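Local coordinates for chloroplast pentatricopeptide repeat protein 10 (Zea mays, PDB 4M59), which binds specific intergenic sites in chloroplast messenger RNA, near atpH and psaJ, and stabilises the transcripts as a barrier to exonucleases, at residues A[366-371]-A[403-408]; A[318-323]-A[337-342]; A[50-55]-A[83-88]. The protein carries 4 engineered substitutions. All blocks are in the same frame, centred on the assembly; numbering follows the deposited sequence.

Contact 1 of 3, residues A[366-371]-A[403-408]; sequences GMEDYV and RTNAFK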
loop_
_atom_site.group_PDB
_atom_site.type_symbol
_atom_site.label_atom_id
_atom_site.label_comp_id
_atom_site.label_asym_id
_atom_site.label_seq_id
_atom_site.Cartn_x
_atom_site.Cartn_y
_atom_site.Cartn_z
ATOM N N GLY A 366 13.433 -6.363 -17.846
ATOM C CA GLY A 366 14.874 -6.491 -17.784
ATOM C C GLY A 366 15.382 -6.816 -16.393
ATOM O O GLY A 366 16.559 -6.628 -16.094
ATOM N N MET A 367 14.489 -7.311 -15.543
ATOM C CA MET A 367 14.848 -7.649 -14.172
ATOM C C MET A 367 15.659 -8.936 -14.104
ATOM O O MET A 367 16.502 -9.104 -13.225
ATOM C CB MET A 367 13.590 -7.778 -13.311
ATOM C CG MET A 367 13.824 -8.458 -11.971
ATOM S SD MET A 367 12.377 -8.425 -10.900
ATOM C CE MET A 367 12.937 -9.455 -9.548
ATOM N N GLU A 368 15.401 -9.845 -15.037
ATOM C CA GLU A 368 16.082 -11.134 -15.059
ATOM C C GLU A 368 17.593 -10.985 -15.199
ATOM O O GLU A 368 18.354 -11.716 -14.567
ATOM C CB GLU A 368 15.537 -12.007 -16.186
ATOM C CG GLU A 368 16.366 -13.252 -16.453
ATOM C CD GLU A 368 15.863 -14.042 -17.645
ATOM O OE1 GLU A 368 16.530 -15.023 -18.029
ATOM O OE2 GLU A 368 14.803 -13.684 -18.195
ATOM N N ASP A 369 18.024 -10.044 -16.030
ATOM C CA ASP A 369 19.432 -9.838 -16.261
ATOM C C ASP A 369 20.047 -9.166 -15.074
ATOM O O ASP A 369 21.204 -9.376 -14.760
ATOM C CB ASP A 369 19.629 -8.979 -17.492
ATOM C CG ASP A 369 21.045 -8.923 -17.921
ATOM O OD1 ASP A 369 21.713 -9.958 -17.866
ATOM O OD2 ASP A 369 21.499 -7.838 -18.307
ATOM N N TYR A 370 19.255 -8.350 -14.405
ATOM C CA TYR A 370 19.699 -7.669 -13.216
ATOM C C TYR A 370 20.040 -8.680 -12.159
ATOM O O TYR A 370 21.135 -8.689 -11.639
ATOM C CB TYR A 370 18.607 -6.733 -12.738
ATOM C CG TYR A 370 18.740 -6.228 -11.328
ATOM C CD1 TYR A 370 19.545 -5.161 -11.017
ATOM C CD2 TYR A 370 18.016 -6.799 -10.317
ATOM C CE1 TYR A 370 19.636 -4.706 -9.740
ATOM C CE2 TYR A 370 18.109 -6.347 -9.048
ATOM C CZ TYR A 370 18.910 -5.307 -8.763
ATOM O OH TYR A 370 18.975 -4.885 -7.477
ATOM N N VAL A 371 19.094 -9.554 -11.866
ATOM C CA VAL A 371 19.285 -10.587 -10.876
ATOM C C VAL A 371 20.475 -11.453 -11.203
ATOM O O VAL A 371 21.207 -11.872 -10.328
ATOM C CB VAL A 371 18.051 -11.464 -10.789
ATOM C CG1 VAL A 371 18.212 -12.492 -9.708
ATOM C CG2 VAL A 371 16.852 -10.620 -10.509
ATOM N N ARG A 403 11.511 -18.751 -15.534
ATOM C CA ARG A 403 11.234 -20.100 -15.111
ATOM C C ARG A 403 12.464 -20.945 -15.211
ATOM O O ARG A 403 12.779 -21.710 -14.323
ATOM C CB ARG A 403 10.136 -20.711 -15.965
ATOM C CG ARG A 403 10.158 -22.199 -15.903
ATOM C CD ARG A 403 8.975 -22.834 -16.534
ATOM N NE ARG A 403 9.089 -24.279 -16.446
ATOM C CZ ARG A 403 8.135 -25.123 -16.790
ATOM N NH1 ARG A 403 6.984 -24.676 -17.242
ATOM N NH2 ARG A 403 8.344 -26.419 -16.672
ATOM N N THR A 404 13.176 -20.777 -16.305
ATOM C CA THR A 404 14.341 -21.577 -16.577
ATOM C C THR A 404 15.388 -21.449 -15.490
ATOM O O THR A 404 15.958 -22.441 -15.061
ATOM C CB THR A 404 14.919 -21.173 -17.916
ATOM O OG1 THR A 404 13.914 -21.334 -18.913
ATOM C CG2 THR A 404 16.088 -22.033 -18.261
ATOM N N ASN A 405 15.623 -20.230 -15.028
ATOM C CA ASN A 405 16.673 -19.984 -14.054
ATOM C C ASN A 405 16.275 -20.268 -12.626
ATOM O O ASN A 405 17.108 -20.592 -11.800
ATOM C CB ASN A 405 17.177 -18.562 -14.181
ATOM C CG ASN A 405 18.053 -18.370 -15.367
ATOM O OD1 ASN A 405 18.965 -19.145 -15.607
ATOM N ND2 ASN A 405 17.778 -17.336 -16.126
ATOM N N ALA A 406 14.995 -20.148 -12.339
ATOM C CA ALA A 406 14.496 -20.513 -11.035
ATOM C C ALA A 406 14.749 -21.981 -10.772
ATOM O O ALA A 406 15.254 -22.357 -9.731
ATOM C CB ALA A 406 13.046 -20.224 -10.950
ATOM N N PHE A 407 14.406 -22.816 -11.738
ATOM C CA PHE A 407 14.579 -24.245 -11.593
ATOM C C PHE A 407 16.035 -24.640 -11.553
ATOM O O PHE A 407 16.395 -25.615 -10.918
ATOM C CB PHE A 407 13.867 -24.993 -12.711
ATOM C CG PHE A 407 12.406 -25.146 -12.483
ATOM C CD1 PHE A 407 11.914 -26.233 -11.819
ATOM C CD2 PHE A 407 11.526 -24.197 -12.925
ATOM C CE1 PHE A 407 10.579 -26.367 -11.609
ATOM C CE2 PHE A 407 10.190 -24.334 -12.716
ATOM C CZ PHE A 407 9.717 -25.413 -12.059
ATOM N N LYS A 408 16.874 -23.887 -12.234
ATOM C CA LYS A 408 18.289 -24.154 -12.168
ATOM C C LYS A 408 18.795 -23.796 -10.796
ATOM O O LYS A 408 19.642 -24.468 -10.246
ATOM C CB LYS A 408 19.041 -23.367 -13.229
ATOM C CG LYS A 408 19.051 -24.008 -14.588
ATOM C CD LYS A 408 20.027 -23.311 -15.497
ATOM C CE LYS A 408 20.124 -23.962 -16.849
ATOM N NZ LYS A 408 21.067 -23.236 -17.720
#
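Glu-368 and Asn-405 reach toward each other from the first turns of two helices, and their polar ends meet where OE1 of Glu-368 lies 3.2 Å from ND2 of Asn-405. The two side chains cross at about a right angle, with the carboxylate turned 71° from the amide plane. Glu-368 gets there at full stretch: CG lies anti to the backbone N (chi1 169°), and the rest of the chain runs straight on. Glutamate suits the place by its length, since the CA atoms of Glu-368 and Asn-405 are 8.9 Å apart. The shorter Asn-405, also directed at its partner, covers the remaining distance. Both belong to the right-handed solenoid of pentatricopeptide repeats, in the predicted repeats 9 and 10, where helices 367-380 and 403-413 are separated in sequence by helix 387-400. Ser-402, just ahead of helix 403-413, is the shared second partner: its OG is hydrogen-bonded to Asn-405 ND2 and more weakly to Glu-368 OE1. Farther out, Tyr-397 of helix 387-400 packs against Asn-405, while Glu-368 rests on Ala-119 of the second subunit. Next to Asn-405, Thr-404 OG1 is hydrogen-bonded to Asp-87 of that subunit.

Contact 2 of 3, residues A[318-323]-A[337-342]; sequences NTYNLV and LEMLGE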
loop_
_atom_site.group_PDB
_atom_site.type_symbol
_atom_site.label_atom_id
_atom_site.label_comp_id
_atom_site.label_asym_id
_atom_site.label_seq_id
_atom_site.Cartn_x
_atom_site.Cartn_y
_atom_site.Cartn_z
ATOM N N ASN A 318 25.431 0.162 5.936
ATOM C CA ASN A 318 24.094 0.444 6.396
ATOM C C ASN A 318 23.540 1.628 5.671
ATOM O O ASN A 318 22.369 1.669 5.338
ATOM C CB ASN A 318 24.105 0.741 7.879
ATOM C CG ASN A 318 24.896 -0.255 8.654
ATOM O OD1 ASN A 318 25.220 -1.324 8.153
ATOM N ND2 ASN A 318 25.217 0.074 9.889
ATOM N N THR A 319 24.398 2.603 5.432
ATOM C CA THR A 319 24.021 3.787 4.691
ATOM C C THR A 319 23.722 3.441 3.239
ATOM O O THR A 319 22.749 3.902 2.669
ATOM C CB THR A 319 25.140 4.816 4.738
ATOM O OG1 THR A 319 25.587 4.966 6.083
ATOM C CG2 THR A 319 24.653 6.130 4.235
ATOM N N TYR A 320 24.564 2.607 2.652
ATOM C CA TYR A 320 24.383 2.193 1.278
ATOM C C TYR A 320 23.131 1.360 1.087
ATOM O O TYR A 320 22.389 1.595 0.153
ATOM C CB TYR A 320 25.610 1.432 0.792
ATOM C CG TYR A 320 26.662 2.276 0.114
ATOM C CD1 TYR A 320 26.439 2.818 -1.130
ATOM C CD2 TYR A 320 27.889 2.498 0.694
ATOM C CE1 TYR A 320 27.390 3.570 -1.760
ATOM C CE2 TYR A 320 28.841 3.250 0.072
ATOM C CZ TYR A 320 28.583 3.783 -1.153
ATOM O OH TYR A 320 29.525 4.536 -1.791
ATOM N N ASN A 321 22.897 0.386 1.959
ATOM C CA ASN A 321 21.702 -0.439 1.857
ATOM C C ASN A 321 20.464 0.408 1.919
ATOM O O ASN A 321 19.471 0.128 1.275
ATOM C CB ASN A 321 21.618 -1.435 2.999
ATOM C CG ASN A 321 22.804 -2.311 3.089
ATOM O OD1 ASN A 321 23.112 -2.846 4.137
ATOM N ND2 ASN A 321 23.486 -2.477 1.976
ATOM N N LEU A 322 20.539 1.437 2.738
ATOM C CA LEU A 322 19.457 2.365 2.907
ATOM C C LEU A 322 19.139 2.976 1.568
ATOM O O LEU A 322 17.991 3.045 1.167
ATOM C CB LEU A 322 19.896 3.431 3.901
ATOM C CG LEU A 322 18.975 4.545 4.354
ATOM C CD1 LEU A 322 19.249 4.783 5.793
ATOM C CD2 LEU A 322 19.223 5.823 3.593
ATOM N N VAL A 323 20.177 3.398 0.864
ATOM C CA VAL A 323 20.019 4.053 -0.418
ATOM C C VAL A 323 19.541 3.078 -1.474
ATOM O O VAL A 323 18.712 3.402 -2.305
ATOM C CB VAL A 323 21.334 4.659 -0.879
ATOM C CG1 VAL A 323 21.136 5.424 -2.147
ATOM C CG2 VAL A 323 21.873 5.566 0.175
ATOM N N LEU A 337 23.267 -1.103 -9.565
ATOM C CA LEU A 337 24.473 -1.850 -9.863
ATOM C C LEU A 337 25.720 -1.001 -9.809
ATOM O O LEU A 337 26.736 -1.442 -9.307
ATOM C CB LEU A 337 24.356 -2.500 -11.231
ATOM C CG LEU A 337 23.381 -3.654 -11.310
ATOM C CD1 LEU A 337 23.335 -4.161 -12.701
ATOM C CD2 LEU A 337 23.847 -4.725 -10.400
ATOM N N GLU A 338 25.637 0.204 -10.350
ATOM C CA GLU A 338 26.712 1.172 -10.248
ATOM C C GLU A 338 27.069 1.307 -8.790
ATOM O O GLU A 338 28.225 1.290 -8.415
ATOM C CB GLU A 338 26.266 2.539 -10.751
ATOM C CG GLU A 338 25.979 2.638 -12.233
ATOM C CD GLU A 338 25.430 4.000 -12.647
ATOM O OE1 GLU A 338 25.175 4.843 -11.774
ATOM O OE2 GLU A 338 25.254 4.231 -13.856
ATOM N N MET A 339 26.042 1.424 -7.974
ATOM C CA MET A 339 26.225 1.711 -6.572
ATOM C C MET A 339 26.848 0.550 -5.839
ATOM O O MET A 339 27.611 0.738 -4.912
ATOM C CB MET A 339 24.897 2.091 -5.947
ATOM C CG MET A 339 25.030 2.653 -4.569
ATOM S SD MET A 339 23.801 3.909 -4.270
ATOM C CE MET A 339 24.330 5.139 -5.437
ATOM N N LEU A 340 26.522 -0.662 -6.276
ATOM C CA LEU A 340 27.094 -1.866 -5.688
ATOM C C LEU A 340 28.588 -1.948 -5.984
ATOM O O LEU A 340 29.365 -2.450 -5.173
ATOM C CB LEU A 340 26.382 -3.112 -6.214
ATOM C CG LEU A 340 26.946 -4.459 -5.760
ATOM C CD1 LEU A 340 26.995 -4.539 -4.242
ATOM C CD2 LEU A 340 26.130 -5.607 -6.333
ATOM N N GLY A 341 28.979 -1.449 -7.153
ATOM C CA GLY A 341 30.370 -1.439 -7.547
ATOM C C GLY A 341 31.155 -0.383 -6.809
ATOM O O GLY A 341 32.247 -0.639 -6.329
ATOM N N GLU A 342 30.609 0.796 -6.702
ATOM C CA GLU A 342 31.270 1.836 -5.978
ATOM C C GLU A 342 31.466 1.414 -4.575
ATOM O O GLU A 342 32.432 1.758 -3.960
ATOM C CB GLU A 342 30.389 3.040 -5.984
ATOM C CG GLU A 342 30.907 4.172 -5.196
ATOM C CD GLU A 342 30.043 5.406 -5.315
ATOM O OE1 GLU A 342 29.368 5.576 -6.340
ATOM O OE2 GLU A 342 30.024 6.218 -4.382
#
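The helix-turn-helix hairpin of a pentatricopeptide repeat, here predicted repeat 8, is joined in part by Tyr-320 and Val-323 of helix 317-328 and by Met-339 and Glu-342 of helix 333-346. Over these segments the axes run antiparallel, at 174°, and come within 11.0 Å. Tyr-320 points toward helix 333-346 and offers a ring edge to Met-339, whose CG sits near the ring plane 3.7 Å from CD1 of Tyr-320. Met-339 sets out with CG anti to its backbone N, then bends twice, which swings the sulfur round to Val-323: SD of Met-339 is 3.7 Å from CG1 of Val-323. The same SD makes a Met-aromatic contact at the ring edge, 85° off the normal and 5.4 Å from the Tyr-320 centroid. A flexible thioether fits well between a ring and a branched chain. Phe-305 meets the Tyr-320 ring edge-to-face. At the far end of that ring, OH of Tyr-320 gives a weak hydrogen bond of 3.1 Å to OE2 of Glu-342, the carboxylate standing nearly perpendicular to the ring. Tyrosine therefore serves twice, its apolar edge filling the interface while its hydroxyl meets a carboxylate whose charge is probably eased by the distant Lys-309.

Contact 3 of 3, residues A[50-55]-A[83-88]; sequences GHWEWA and EGQHDA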
loop_
_atom_site.group_PDB
_atom_site.type_symbol
_atom_site.label_atom_id
_atom_site.label_comp_id
_atom_site.label_asym_id
_atom_site.label_seq_id
_atom_site.Cartn_x
_atom_site.Cartn_y
_atom_site.Cartn_z
ATOM N N GLY A 50 -6.934 -1.744 36.428
ATOM C CA GLY A 50 -7.167 -1.524 35.012
ATOM C C GLY A 50 -8.580 -1.860 34.593
ATOM O O GLY A 50 -8.835 -2.195 33.438
ATOM N N HIS A 51 -9.507 -1.806 35.541
ATOM C CA HIS A 51 -10.905 -2.088 35.252
ATOM C C HIS A 51 -11.650 -0.773 35.110
ATOM O O HIS A 51 -12.620 -0.516 35.824
ATOM C CB HIS A 51 -11.527 -2.929 36.368
ATOM C CG HIS A 51 -11.192 -4.385 36.289
ATOM N ND1 HIS A 51 -10.333 -5.002 37.170
ATOM C CD2 HIS A 51 -11.601 -5.347 35.426
ATOM C CE1 HIS A 51 -10.228 -6.282 36.859
ATOM N NE2 HIS A 51 -10.988 -6.518 35.802
ATOM N N TRP A 52 -11.194 0.068 34.191
ATOM C CA TRP A 52 -11.747 1.405 34.080
ATOM C C TRP A 52 -13.102 1.443 33.426
ATOM O O TRP A 52 -13.861 2.379 33.632
ATOM C CB TRP A 52 -10.784 2.332 33.348
ATOM C CG TRP A 52 -10.452 1.909 31.963
ATOM C CD1 TRP A 52 -9.336 1.256 31.551
ATOM C CD2 TRP A 52 -11.241 2.126 30.798
ATOM N NE1 TRP A 52 -9.379 1.051 30.205
ATOM C CE2 TRP A 52 -10.547 1.576 29.720
ATOM C CE3 TRP A 52 -12.474 2.730 30.565
ATOM C CZ2 TRP A 52 -11.038 1.613 28.438
ATOM C CZ3 TRP A 52 -12.958 2.765 29.293
ATOM C CH2 TRP A 52 -12.248 2.210 28.244
ATOM N N GLU A 53 -13.413 0.428 32.635
ATOM C CA GLU A 53 -14.715 0.384 31.981
ATOM C C GLU A 53 -15.781 0.141 33.020
ATOM O O GLU A 53 -16.943 0.469 32.824
ATOM C CB GLU A 53 -14.783 -0.718 30.932
ATOM C CG GLU A 53 -13.704 -0.673 29.895
ATOM C CD GLU A 53 -12.608 -1.642 30.197
ATOM O OE1 GLU A 53 -12.045 -1.570 31.305
ATOM O OE2 GLU A 53 -12.312 -2.484 29.335
ATOM N N TRP A 54 -15.357 -0.431 34.137
ATOM C CA TRP A 54 -16.234 -0.771 35.233
ATOM C C TRP A 54 -16.435 0.409 36.170
ATOM O O TRP A 54 -17.497 0.568 36.753
ATOM C CB TRP A 54 -15.672 -1.970 35.993
ATOM C CG TRP A 54 -15.885 -3.262 35.288
ATOM C CD1 TRP A 54 -17.000 -4.028 35.326
ATOM C CD2 TRP A 54 -14.965 -3.942 34.434
ATOM N NE1 TRP A 54 -16.837 -5.142 34.554
ATOM C CE2 TRP A 54 -15.593 -5.110 33.993
ATOM C CE3 TRP A 54 -13.675 -3.668 33.996
ATOM C CZ2 TRP A 54 -14.974 -6.003 33.146
ATOM C CZ3 TRP A 54 -13.063 -4.558 33.157
ATOM C CH2 TRP A 54 -13.708 -5.710 32.741
ATOM N N ALA A 55 -15.420 1.242 36.293
ATOM C CA ALA A 55 -15.509 2.422 37.122
ATOM C C ALA A 55 -16.425 3.435 36.484
ATOM O O ALA A 55 -16.942 4.321 37.141
ATOM C CB ALA A 55 -14.156 3.006 37.325
ATOM N N GLU A 83 -6.010 7.003 30.064
ATOM C CA GLU A 83 -6.129 5.779 29.328
ATOM C C GLU A 83 -6.573 6.102 27.936
ATOM O O GLU A 83 -6.865 5.228 27.166
ATOM C CB GLU A 83 -7.136 4.882 30.021
ATOM C CG GLU A 83 -6.916 3.431 29.879
ATOM C CD GLU A 83 -5.645 2.978 30.499
ATOM O OE1 GLU A 83 -4.996 2.098 29.923
ATOM O OE2 GLU A 83 -5.288 3.474 31.567
ATOM N N GLY A 84 -6.618 7.385 27.626
ATOM C CA GLY A 84 -6.839 7.859 26.277
ATOM C C GLY A 84 -8.243 7.696 25.763
ATOM O O GLY A 84 -8.463 7.565 24.569
ATOM N N GLN A 85 -9.209 7.734 26.662
ATOM C CA GLN A 85 -10.571 7.443 26.284
ATOM C C GLN A 85 -11.429 8.661 26.125
ATOM O O GLN A 85 -12.336 8.895 26.892
ATOM C CB GLN A 85 -11.188 6.499 27.287
ATOM C CG GLN A 85 -10.610 5.138 27.206
ATOM C CD GLN A 85 -10.842 4.540 25.866
ATOM O OE1 GLN A 85 -11.871 4.772 25.250
ATOM N NE2 GLN A 85 -9.884 3.776 25.387
ATOM N N HIS A 86 -11.154 9.413 25.084
ATOM C CA HIS A 86 -11.778 10.696 24.893
ATOM C C HIS A 86 -13.268 10.642 24.612
ATOM O O HIS A 86 -13.992 11.530 25.001
ATOM C CB HIS A 86 -11.053 11.442 23.780
ATOM C CG HIS A 86 -9.567 11.387 23.892
ATOM N ND1 HIS A 86 -8.872 12.050 24.871
ATOM C CD2 HIS A 86 -8.646 10.747 23.142
ATOM C CE1 HIS A 86 -7.581 11.821 24.723
ATOM N NE2 HIS A 86 -7.416 11.032 23.681
ATOM N N ASP A 87 -13.734 9.616 23.921
ATOM C CA ASP A 87 -15.139 9.563 23.560
ATOM C C ASP A 87 -15.964 9.372 24.793
ATOM O O ASP A 87 -17.092 9.822 24.880
ATOM C CB ASP A 87 -15.416 8.421 22.591
ATOM C CG ASP A 87 -16.889 8.240 22.310
ATOM O OD1 ASP A 87 -17.457 9.047 21.558
ATOM O OD2 ASP A 87 -17.480 7.287 22.832
ATOM N N ALA A 88 -15.382 8.695 25.759
ATOM C CA ALA A 88 -16.098 8.317 26.943
ATOM C C ALA A 88 -16.308 9.519 27.824
ATOM O O ALA A 88 -17.272 9.597 28.561
ATOM C CB ALA A 88 -15.330 7.269 27.666
#
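The carbonyl O of His-51, immediately ahead of the Trp-52 that meets Glu-83 and Gln-85, is gripped by two backbone amides: Trp-54 N at 3.2 Å from His-51 O, and Ala-55 N in a weaker bond. This first turn of helix 52-65 fixes the backbone from which the indole of Trp-52 projects toward the other segment. CG of Trp-52 stands between the backbone N and the carbonyl carbon (chi1 60°), which presents one indole face to both partners. Gln-85 comes over the six-membered ring, its CG 3.9 Å from the centroid and 28° off the normal, a CH-pi contact. Bent at chi2, Gln-85 lays its amide within 17° of the ring plane, and its CD approaches Trp-52 CH2 to 3.6 Å. Glu-83 takes the pyrrole end of the same face, with CG 3.4 Å from Trp-52 NE1. Both are long enough to lay a methylene on the aromatic surface, Gln-85 its amide too. The opposite face of the indole receives CG of Glu-53. With an alanine in place of Trp-52, Glu-83 and Gln-85 would probably lose the surface that their methylenes lie on, and the Gln-85 amide is likely to turn more freely. Leu-80 of helix 70-82 and Gln-435 of the second subunit also touch Trp-52. Gly-50 and Gly-84, at positive phi, are each the C-prime residue of a Schellman motif. Two matching interhelical turns, 34 residues apart, are thus packed side by side, as in the stacked helical hairpins of a pentatricopeptide-repeat solenoid.

How the contacts relate
From the N terminus, contact 3 comes first: residues 50-55 and 83-88 close a loop of 27 residues that takes in most of helix 52-65 and all of helix 70-82. Contact 2 closes a shorter one of 13 residues: the end of one helix, the turn and the start of the next. Contact 1 again spans a helix, joining the starts of helices 367-380 and 403-413 across 31 residues. The three lie in series, none nested or crossed. Contacts 1 and 2 touch through Tyr-370 CD1 and Leu-337 CG, 4.1 Å apart, whereas contacts 1 and 3 have centres about 56 Å apart in one chain. Across the dimer, contact 1 of one subunit meets contact 3 of the other.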